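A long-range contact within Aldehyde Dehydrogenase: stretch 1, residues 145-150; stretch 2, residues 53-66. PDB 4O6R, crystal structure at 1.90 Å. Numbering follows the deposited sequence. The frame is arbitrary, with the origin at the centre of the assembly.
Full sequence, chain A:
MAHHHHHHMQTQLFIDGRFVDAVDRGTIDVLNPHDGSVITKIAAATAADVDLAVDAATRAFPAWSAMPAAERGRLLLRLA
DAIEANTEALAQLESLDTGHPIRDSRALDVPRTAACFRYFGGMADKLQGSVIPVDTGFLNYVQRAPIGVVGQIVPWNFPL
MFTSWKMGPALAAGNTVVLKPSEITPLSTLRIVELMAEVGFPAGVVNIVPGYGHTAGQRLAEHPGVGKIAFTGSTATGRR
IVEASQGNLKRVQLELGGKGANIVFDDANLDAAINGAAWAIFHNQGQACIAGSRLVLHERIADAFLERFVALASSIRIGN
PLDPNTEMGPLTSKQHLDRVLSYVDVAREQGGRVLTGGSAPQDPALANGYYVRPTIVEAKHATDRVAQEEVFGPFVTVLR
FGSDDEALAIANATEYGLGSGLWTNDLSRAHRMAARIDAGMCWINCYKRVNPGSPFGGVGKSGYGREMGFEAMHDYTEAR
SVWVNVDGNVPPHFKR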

# COMPACT_ATOMS: atom_id res chain seq x y z
N ALA A 145 -1.37 9.29 12.47
CA ALA A 145 -1.34 10.62 13.11
C ALA A 145 0.12 11.03 13.36
O ALA A 145 0.97 10.19 13.50
CB ALA A 145 -2.09 10.57 14.43
N PRO A 146 0.39 12.35 13.40
CA PRO A 146 1.74 12.76 13.75
C PRO A 146 2.08 12.39 15.18
O PRO A 146 1.20 12.16 16.00
CB PRO A 146 1.70 14.29 13.59
CG PRO A 146 0.28 14.66 13.55
CD PRO A 146 -0.52 13.48 13.18
N ILE A 147 3.36 12.37 15.48
CA ILE A 147 3.85 12.02 16.81
C ILE A 147 3.67 13.18 17.78
O ILE A 147 3.20 12.97 18.91
CB ILE A 147 5.31 11.57 16.74
CG1 ILE A 147 5.39 10.27 15.94
CG2 ILE A 147 5.90 11.42 18.14
CD1 ILE A 147 6.78 9.90 15.53
N GLY A 148 4.01 14.38 17.32
CA GLY A 148 3.92 15.57 18.14
C GLY A 148 5.10 16.47 17.86
O GLY A 148 5.29 16.91 16.74
N VAL A 149 5.87 16.79 18.91
CA VAL A 149 7.11 17.56 18.76
C VAL A 149 8.25 16.57 18.55
O VAL A 149 8.43 15.61 19.33
CB VAL A 149 7.43 18.42 20.01
CG1 VAL A 149 8.73 19.20 19.83
CG2 VAL A 149 6.30 19.40 20.28
N VAL A 150 8.99 16.77 17.49
CA VAL A 150 10.11 15.89 17.18
C VAL A 150 11.41 16.66 17.24
O VAL A 150 11.47 17.82 16.82
CB VAL A 150 9.95 15.15 15.83
CG1 VAL A 150 8.68 14.28 15.87
CG2 VAL A 150 9.89 16.11 14.67
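Stretch 2 (53-66) AVDAATRAFPAWSA

Stretch 2 is helical from Ala53 onward, and the helix begins earlier in the chain. It kinks at Pro62 and Ala63, whose N atoms have no bond to the turn before. Proline has no amide hydrogen to give. The regular pattern resumes with Trp64 N to Ala60 O at 3.0 Å and Ser65 N to Phe61 O at 2.8 Å.

Stretch 1 is extended at Ala145, turns through Ile147 and Gly148, and is strand again at Val149 and Val150. Gly148 has phi/psi of 141/-122. A CB there would jam against the carbonyl O of Ile147, so the backbone alone calls for glycine.

The two stretches run in opposite directions. Pro146 CA lies 7.0 Å from Ser65 CA. Gly148 CA lies 6.5 Å from Phe61 CA. Val149 CA lies 6.1 Å from Ala57 CA. No hydrogen bond links the stretches; the contact is one of packing and buries 313 Å² in total.

Phe61 points toward stretch 1 with chi1 t. Gly148 CA sits over one face of its ring, 3.7 Å from the centroid and 19° off the normal, a CH-pi contact. Pro146 meets the same ring at its edge, with CG 3.8 Å from Phe61 CE1. Pro146 CG also lies 3.8 Å from Ser65 CB, one helical turn further on.

Val149, chi1 t, points toward the helix and has the largest covered area, 90 Å². Its CG1 is 3.7 Å from Ala57 CB and 4.3 Å from Val54 CG1. Its CG2 is 3.6 Å from Thr58 OG1. That hydroxyl donates a hydrogen bond to Val54 O at 2.8 Å, within its own helix. Ile147 and Val150 point away from stretch 2.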

# COMPACT_ATOMS: atom_id res chain seq x y z
N ALA A 53 12.26 26.29 22.85
CA ALA A 53 11.95 25.77 21.53
C ALA A 53 10.90 24.68 21.58
O ALA A 53 10.00 24.67 20.76
CB ALA A 53 13.22 25.28 20.86
N VAL A 54 11.04 23.75 22.53
CA VAL A 54 10.07 22.69 22.68
C VAL A 54 8.72 23.27 23.13
O VAL A 54 7.68 22.88 22.63
CB VAL A 54 10.55 21.58 23.63
CG1 VAL A 54 9.44 20.56 23.90
CG2 VAL A 54 11.78 20.87 23.06
N ASP A 55 8.73 24.23 24.05
CA ASP A 55 7.48 24.93 24.42
C ASP A 55 6.77 25.53 23.19
O ASP A 55 5.56 25.38 23.01
CB ASP A 55 7.77 26.03 25.45
CG ASP A 55 8.09 25.47 26.83
OD1 ASP A 55 8.05 24.23 27.01
OD2 ASP A 55 8.36 26.28 27.74
N ALA A 56 7.53 26.22 22.35
CA ALA A 56 6.96 26.83 21.14
C ALA A 56 6.36 25.78 20.19
O ALA A 56 5.26 25.94 19.69
CB ALA A 56 8.02 27.65 20.42
N ALA A 57 7.12 24.71 19.96
CA ALA A 57 6.65 23.61 19.13
C ALA A 57 5.42 22.93 19.72
O ALA A 57 4.53 22.53 18.96
CB ALA A 57 7.76 22.61 18.89
N THR A 58 5.35 22.81 21.05
CA THR A 58 4.20 22.22 21.69
C THR A 58 2.95 23.08 21.48
O THR A 58 1.88 22.58 21.12
CB THR A 58 4.48 22.04 23.19
OG1 THR A 58 5.61 21.17 23.34
CG2 THR A 58 3.28 21.44 23.91
N ARG A 59 3.08 24.38 21.72
CA ARG A 59 1.96 25.31 21.48
C ARG A 59 1.46 25.27 20.02
O ARG A 59 0.27 25.39 19.77
CB ARG A 59 2.38 26.75 21.84
CG ARG A 59 2.59 26.94 23.33
CD ARG A 59 2.68 28.42 23.70
NE ARG A 59 3.81 29.09 23.05
CZ ARG A 59 5.04 29.18 23.53
NH1 ARG A 59 5.36 28.66 24.72
NH2 ARG A 59 5.97 29.83 22.85
N ALA A 60 2.40 25.14 19.09
CA ALA A 60 2.08 25.19 17.65
C ALA A 60 1.49 23.89 17.11
O ALA A 60 0.79 23.91 16.09
CB ALA A 60 3.31 25.57 16.86
N PHE A 61 1.73 22.78 17.79
CA PHE A 61 1.36 21.47 17.27
C PHE A 61 -0.13 21.28 16.98
O PHE A 61 -0.48 20.82 15.90
CB PHE A 61 1.93 20.35 18.17
CG PHE A 61 1.45 18.98 17.78
CD1 PHE A 61 1.86 18.41 16.60
CD2 PHE A 61 0.57 18.29 18.59
CE1 PHE A 61 1.40 17.15 16.25
CE2 PHE A 61 0.10 17.04 18.25
CZ PHE A 61 0.51 16.46 17.07
N PRO A 62 -1.03 21.65 17.92
CA PRO A 62 -2.44 21.40 17.62
C PRO A 62 -2.91 22.03 16.30
O PRO A 62 -3.50 21.34 15.50
CB PRO A 62 -3.16 22.01 18.83
CG PRO A 62 -2.20 21.90 19.96
CD PRO A 62 -0.84 22.13 19.30
N ALA A 63 -2.61 23.30 16.05
CA ALA A 63 -2.99 23.95 14.80
C ALA A 63 -2.22 23.46 13.57
O ALA A 63 -2.73 23.49 12.45
CB ALA A 63 -2.83 25.45 14.93
N TRP A 64 -0.98 23.03 13.77
CA TRP A 64 -0.20 22.48 12.66
C TRP A 64 -0.70 21.10 12.24
O TRP A 64 -0.90 20.82 11.04
CB TRP A 64 1.28 22.45 13.02
CG TRP A 64 2.16 21.95 11.94
CD1 TRP A 64 2.88 20.79 11.96
CD2 TRP A 64 2.44 22.58 10.70
NE1 TRP A 64 3.57 20.65 10.81
CE2 TRP A 64 3.33 21.74 10.00
CE3 TRP A 64 2.02 23.77 10.09
CZ2 TRP A 64 3.81 22.04 8.73
CZ3 TRP A 64 2.51 24.08 8.81
CH2 TRP A 64 3.40 23.23 8.16
N SER A 65 -0.92 20.23 13.21
CA SER A 65 -1.45 18.92 12.92
C SER A 65 -2.91 19.03 12.39
O SER A 65 -3.32 18.21 11.57
CB SER A 65 -1.36 18.00 14.14
OG SER A 65 -2.04 18.53 15.27
N ALA A 66 -3.66 20.05 12.82
CA ALA A 66 -5.06 20.20 12.35
C ALA A 66 -5.18 20.78 10.96
O ALA A 66 -6.23 20.65 10.35
CB ALA A 66 -5.87 21.05 13.30